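Local coordinates for ssDNA binding protein (Pyrococcus furiosus, PDB 4PSM) that binds single-stranded DNA, probably holding it in tunnels between the subunits of a four-chain assembly, at residues A[42-45]-A[46-49]; A[93-96]-A[97-101]; A[103-106]-A[107-110]. All blocks are in the same frame, centred on the assembly; numbering follows the deposited sequence. Where two conformers were deposited one is given.

Interaction 1: residues A[42-45]-A[46-49]; sequences ELNK and IIFE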
# COMPACT_ATOMS: atom_id res chain seq x y z
N GLU A 42 -20.63 -24.57 18.50
CA GLU A 42 -21.32 -25.38 19.49
C GLU A 42 -22.80 -25.00 19.58
O GLU A 42 -23.67 -25.85 19.44
CB GLU A 42 -20.66 -25.25 20.86
CG GLU A 42 -19.21 -25.69 20.91
CD GLU A 42 -18.61 -25.57 22.30
OE1 GLU A 42 -17.45 -25.97 22.48
OE2 GLU A 42 -19.31 -25.07 23.21
N LEU A 43 -23.07 -23.72 19.80
CA LEU A 43 -24.43 -23.23 19.89
C LEU A 43 -25.25 -23.57 18.64
O LEU A 43 -26.37 -24.06 18.73
CB LEU A 43 -24.44 -21.72 20.15
CG LEU A 43 -25.84 -21.11 20.29
CD1 LEU A 43 -26.72 -21.90 21.26
CD2 LEU A 43 -25.84 -19.62 20.59
N ASN A 44 -24.66 -23.33 17.48
CA ASN A 44 -25.34 -23.59 16.22
C ASN A 44 -25.64 -25.06 16.04
O ASN A 44 -26.61 -25.43 15.36
CB ASN A 44 -24.52 -23.04 15.03
CG ASN A 44 -24.54 -21.52 14.96
OD1 ASN A 44 -25.49 -20.89 15.43
ND2 ASN A 44 -23.49 -20.91 14.38
N LYS A 45 -24.81 -25.91 16.62
CA LYS A 45 -25.04 -27.35 16.61
C LYS A 45 -26.34 -27.64 17.37
O LYS A 45 -27.22 -28.34 16.89
CB LYS A 45 -23.87 -28.08 17.26
CG LYS A 45 -22.90 -28.72 16.28
CD LYS A 45 -23.28 -30.18 16.01
CE LYS A 45 -23.17 -31.03 17.27
NZ LYS A 45 -23.53 -32.46 17.02
N ILE A 46 -26.45 -27.07 18.56
CA ILE A 46 -27.60 -27.23 19.42
C ILE A 46 -28.85 -26.63 18.76
O ILE A 46 -29.89 -27.27 18.69
CB ILE A 46 -27.36 -26.56 20.78
CG1 ILE A 46 -26.27 -27.32 21.55
CG2 ILE A 46 -28.64 -26.48 21.58
CD1 ILE A 46 -25.79 -26.62 22.81
N ILE A 47 -28.71 -25.41 18.27
CA ILE A 47 -29.83 -24.72 17.64
C ILE A 47 -30.40 -25.56 16.50
O ILE A 47 -31.61 -25.74 16.38
CB ILE A 47 -29.40 -23.34 17.13
CG1 ILE A 47 -29.10 -22.41 18.31
CG2 ILE A 47 -30.46 -22.73 16.24
CD1 ILE A 47 -28.58 -21.06 17.90
N PHE A 48 -29.51 -26.09 15.67
CA PHE A 48 -29.93 -26.84 14.51
C PHE A 48 -30.69 -28.10 14.88
O PHE A 48 -31.58 -28.52 14.15
CB PHE A 48 -28.74 -27.21 13.64
CG PHE A 48 -29.11 -27.97 12.40
CD1 PHE A 48 -29.43 -27.30 11.24
CD2 PHE A 48 -29.15 -29.36 12.40
CE1 PHE A 48 -29.77 -27.99 10.09
CE2 PHE A 48 -29.49 -30.06 11.26
CZ PHE A 48 -29.80 -29.37 10.10
N GLU A 49 -30.31 -28.72 15.99
CA GLU A 49 -31.03 -29.88 16.49
C GLU A 49 -32.46 -29.47 16.85
O GLU A 49 -33.41 -30.12 16.45
CB GLU A 49 -30.32 -30.49 17.69
CG GLU A 49 -28.96 -31.10 17.37
CD GLU A 49 -28.20 -31.55 18.61
OE1 GLU A 49 -28.46 -31.00 19.70
OE2 GLU A 49 -27.35 -32.45 18.49
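One buried stripe of the amphipathic helix 33-53 is made where L43 meets I47 a single turn later. The two side chains meet at an angle, and the methyl CD1 of I47 comes to rest 3.6 Å from the branch carbon CG of L43. With CG anti to the backbone N in L43 (chi1 -179°), the leucine stands out from the helix beside the CG1-CD1 arm of I47, its CD1 methyl 3.8 Å from CG1 of I47. Beneath this pair I47 N donates to L43 O at 2.7 Å. With an alanine here instead of L43, CD1 of I47 is likely to lose its apolar neighbour within the helix, leaving a gap between the helix and the sheet. K45 is bent at chi2 and chi3, and its NZ stays 4.1 Å from E49 OE2, a loose attraction of opposite charges short of a salt bridge. N44 O accepts a second hydrogen bond from Y15 OH besides that of F48 N. The helix lies between its neighbours: L43 packs on V66 and W77 and I47 on I64, strands 61-71 and 74-87 of the antiparallel sheet, while V19 and Y15 of helix 15-26 cover the adjoining flank.

Interaction 2: residues A[93-96]-A[97-101]; sequences EKLA and LAMEE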
# COMPACT_ATOMS: atom_id res chain seq x y z
N GLU A 93 -45.80 -14.33 5.23
CA GLU A 93 -45.25 -14.31 3.88
C GLU A 93 -44.36 -13.10 3.61
O GLU A 93 -43.34 -13.25 2.95
CB GLU A 93 -46.32 -14.49 2.81
CG GLU A 93 -46.98 -15.85 2.81
CD GLU A 93 -48.26 -15.86 3.65
OE1 GLU A 93 -48.38 -15.00 4.55
OE2 GLU A 93 -49.14 -16.72 3.41
N LYS A 94 -44.72 -11.94 4.12
CA LYS A 94 -43.94 -10.73 3.87
C LYS A 94 -42.62 -10.71 4.63
O LYS A 94 -41.59 -10.34 4.07
CB LYS A 94 -44.77 -9.47 4.15
CG LYS A 94 -45.79 -9.18 3.04
CD LYS A 94 -46.73 -8.02 3.39
CE LYS A 94 -47.85 -8.48 4.31
NZ LYS A 94 -48.83 -9.38 3.64
N LEU A 95 -42.65 -11.12 5.90
CA LEU A 95 -41.44 -11.22 6.71
C LEU A 95 -40.47 -12.21 6.07
O LEU A 95 -39.27 -11.94 5.95
CB LEU A 95 -41.79 -11.67 8.12
CG LEU A 95 -40.61 -11.77 9.09
CD1 LEU A 95 -40.13 -10.38 9.48
CD2 LEU A 95 -40.98 -12.59 10.31
N ALA A 96 -41.01 -13.35 5.67
CA ALA A 96 -40.20 -14.39 5.05
C ALA A 96 -39.57 -13.87 3.77
O ALA A 96 -38.41 -14.14 3.48
CB ALA A 96 -41.05 -15.62 4.76
N LEU A 97 -40.36 -13.13 2.99
CA LEU A 97 -39.88 -12.57 1.74
C LEU A 97 -38.74 -11.60 2.01
O LEU A 97 -37.73 -11.64 1.34
CB LEU A 97 -41.00 -11.89 0.96
CG LEU A 97 -40.55 -11.06 -0.25
CD1 LEU A 97 -39.66 -11.87 -1.19
CD2 LEU A 97 -41.73 -10.46 -1.03
N ALA A 98 -38.93 -10.74 3.01
CA ALA A 98 -37.95 -9.73 3.36
C ALA A 98 -36.63 -10.35 3.81
O ALA A 98 -35.56 -9.87 3.45
CB ALA A 98 -38.51 -8.81 4.44
N MSE A 99 -36.71 -11.43 4.59
CA MSE A 99 -35.54 -12.11 5.11
C MSE A 99 -34.78 -12.83 4.01
O MSE A 99 -33.55 -12.90 4.05
CB MSE A 99 -35.92 -13.10 6.20
CG MSE A 99 -36.48 -12.45 7.44
SE MSE A 99 -35.37 -11.00 8.05
CE MSE A 99 -36.14 -9.50 7.10
N GLU A 100 -35.51 -13.36 3.05
CA GLU A 100 -34.89 -13.98 1.89
C GLU A 100 -34.16 -12.91 1.06
O GLU A 100 -33.09 -13.16 0.51
CB GLU A 100 -35.93 -14.70 1.05
CG GLU A 100 -35.39 -15.38 -0.19
CD GLU A 100 -36.49 -16.04 -1.01
OE1 GLU A 100 -37.42 -16.62 -0.41
OE2 GLU A 100 -36.43 -15.97 -2.26
N GLU A 101 -34.75 -11.72 0.98
CA GLU A 101 -34.12 -10.60 0.30
C GLU A 101 -32.83 -10.21 1.02
O GLU A 101 -31.81 -9.97 0.39
CB GLU A 101 -35.07 -9.41 0.21
CG GLU A 101 -36.32 -9.69 -0.62
CD GLU A 101 -37.27 -8.51 -0.70
OE1 GLU A 101 -37.20 -7.62 0.17
OE2 GLU A 101 -38.08 -8.49 -1.66
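From L97 to E100, four successive backbone N-H groups reach back one turn to the carbonyls of E93 to A96, and these bonds are the polar frame of the first turns of helix 93-141. L97 N meets E93 O at 3.0 Å and A98 N meets K94 O at 2.9 Å. M99 N binds L95 O at the same 2.9 Å, and E100 N closes the set on A96 O. The carbonyl of L95 is also covered by carbon: M99, a selenomethionine, has CG anti to its carbonyl carbon and beside its own N (chi1 -66°), which lays that methylene 3.2 Å from L95 O. Beyond CG the chain bends at chi2 and again at chi3, folding the methyl CE back to 4.1 Å from the same oxygen. Packing between the side chains themselves is looser, with L95 CG and M99 CG 4.5 Å apart. A96 and A98 add no more than a methyl each, and A98 CB sits 3.5 Å from K94 O. Within the chain, L95 and M99 pack on F9 of strand 4-11 and V61 of strand 61-71. F9 of the second subunit lies against L97 and A98, M99 meets its counterpart M99 there, and E101 forms a salt bridge to R63 of that subunit, so the helix is wedged between the sheet of its own chain and the neighbouring subunit.

Interaction 3: residues A[103-106]-A[107-110]; sequences EHME and KMFE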
# COMPACT_ATOMS: atom_id res chain seq x y z
N GLU A 103 -30.97 -12.11 2.98
CA GLU A 103 -30.04 -13.21 2.75
C GLU A 103 -29.36 -13.06 1.40
O GLU A 103 -28.16 -13.31 1.26
CB GLU A 103 -30.79 -14.54 2.82
CG GLU A 103 -29.95 -15.73 3.23
CD GLU A 103 -29.71 -15.79 4.73
OE1 GLU A 103 -29.99 -14.79 5.43
OE2 GLU A 103 -29.25 -16.85 5.20
N HIS A 104 -30.12 -12.65 0.40
CA HIS A 104 -29.62 -12.51 -0.96
C HIS A 104 -28.66 -11.33 -1.08
O HIS A 104 -27.60 -11.45 -1.70
CB HIS A 104 -30.77 -12.36 -1.96
CG HIS A 104 -30.67 -13.27 -3.14
ND1 HIS A 104 -31.77 -13.67 -3.87
CD2 HIS A 104 -29.60 -13.86 -3.72
CE1 HIS A 104 -31.38 -14.46 -4.85
NE2 HIS A 104 -30.07 -14.59 -4.78
N MSE A 105 -29.03 -10.19 -0.50
CA MSE A 105 -28.17 -9.02 -0.54
C MSE A 105 -26.83 -9.33 0.12
O MSE A 105 -25.79 -8.78 -0.27
CB MSE A 105 -28.83 -7.81 0.15
CG MSE A 105 -28.00 -6.53 0.03
SE MSE A 105 -29.03 -4.88 -0.16
CE MSE A 105 -27.65 -3.75 -0.99
N GLU A 106 -26.86 -10.23 1.09
CA GLU A 106 -25.67 -10.62 1.82
C GLU A 106 -24.76 -11.53 1.01
O GLU A 106 -23.55 -11.45 1.14
CB GLU A 106 -26.05 -11.32 3.12
CG GLU A 106 -26.78 -10.42 4.10
CD GLU A 106 -27.02 -11.11 5.42
OE1 GLU A 106 -27.04 -12.36 5.44
OE2 GLU A 106 -27.18 -10.40 6.44
N LYS A 107 -25.35 -12.40 0.20
CA LYS A 107 -24.54 -13.27 -0.63
C LYS A 107 -23.77 -12.42 -1.66
O LYS A 107 -22.60 -12.67 -1.94
CB LYS A 107 -25.41 -14.33 -1.31
CG LYS A 107 -24.63 -15.37 -2.11
CD LYS A 107 -25.53 -16.28 -2.93
CE LYS A 107 -26.43 -17.14 -2.05
NZ LYS A 107 -27.17 -18.16 -2.85
N MSE A 108 -24.44 -11.39 -2.18
CA MSE A 108 -23.81 -10.49 -3.14
C MSE A 108 -22.72 -9.65 -2.48
O MSE A 108 -21.66 -9.43 -3.05
CB MSE A 108 -24.86 -9.57 -3.78
CG MSE A 108 -25.83 -10.28 -4.71
SE MSE A 108 -26.95 -9.01 -5.69
CE MSE A 108 -27.67 -8.01 -4.18
N PHE A 109 -22.99 -9.20 -1.26
CA PHE A 109 -22.03 -8.36 -0.55
C PHE A 109 -20.75 -9.13 -0.27
O PHE A 109 -19.66 -8.55 -0.19
CB PHE A 109 -22.62 -7.83 0.75
CG PHE A 109 -21.63 -7.14 1.62
CD1 PHE A 109 -21.17 -5.87 1.30
CD2 PHE A 109 -21.13 -7.76 2.75
CE1 PHE A 109 -20.24 -5.23 2.09
CE2 PHE A 109 -20.20 -7.12 3.55
CZ PHE A 109 -19.75 -5.85 3.22
N GLU A 110 -20.88 -10.44 -0.12
CA GLU A 110 -19.72 -11.29 0.13
C GLU A 110 -18.76 -11.36 -1.05
O GLU A 110 -17.56 -11.50 -0.86
CB GLU A 110 -20.15 -12.69 0.53
CG GLU A 110 -20.77 -12.75 1.91
CD GLU A 110 -21.14 -14.16 2.32
OE1 GLU A 110 -20.87 -15.10 1.53
OE2 GLU A 110 -21.70 -14.33 3.42
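M108 brings the end of its chain to the root of M105, both residues being selenomethionines. In M108, CG stands anti to the carbonyl carbon (chi1 -69°) and the chain runs out straight before turning at chi3, a course that carries its methyl CE over the M105 backbone, 3.8 Å from CA. From there CE is 4.5 Å from CG of M105, whose own chain packs on R21 of the second subunit and E140 of the fourth. F109 is turned differently: its CB rests 3.5 Å from M105 O, and with CG anti to the backbone N (chi1 172°) the ring swings clear of the preceding turn. E110 takes the other common first torsion, CG beside its own N, which sets CG 3.2 Å from E106 O, the carbonyl that also accepts the E110 N-H. The carboxylates of E106 and E110 are separated, OE1 of the first lying 6.0 Å from OE2 of the second, and each is engaged by a different partner: R21 of the same chain forms a salt bridge with E106, and G143 N of the third subunit donates to E110. Those separate partners probably ease the repulsion between the two negative groups. Backbone bonds from K107, M108 and F109 to the carbonyls of E103, H104 and M105 hold the turn. Around the F109 ring, F109 of the second subunit meets it with planes at about 85°, and Y141 of the fourth packs edge-to-face, an aromatic cluster joining long helices of several subunits, consistent with the coiled coil predicted for this region.

Together the three sites illustrate how one-turn contacts serve different ends in a multi-subunit protein. Interaction 1 belongs to the alpha/beta domain: its L43-I47 side is packed on the sheet, its other side is exposed, and no other chain of the assembly touches it. Interactions 2 and 3 are consecutive parts of helix 93-141, and both meet neighbouring subunits. Centres of interactions 2 and 3 are 14 Å apart, and interaction 1 lies 23 Å, centre to centre, from each of them. Its nearest atoms are about 15 Å from those of interaction 2 and about 12 Å from those of interaction 3. Strand 61-71 packs against both 42-49 and 93-101. Helix 15-26 likewise serves interactions 1 and 3, through Y15 and V19 and through R21.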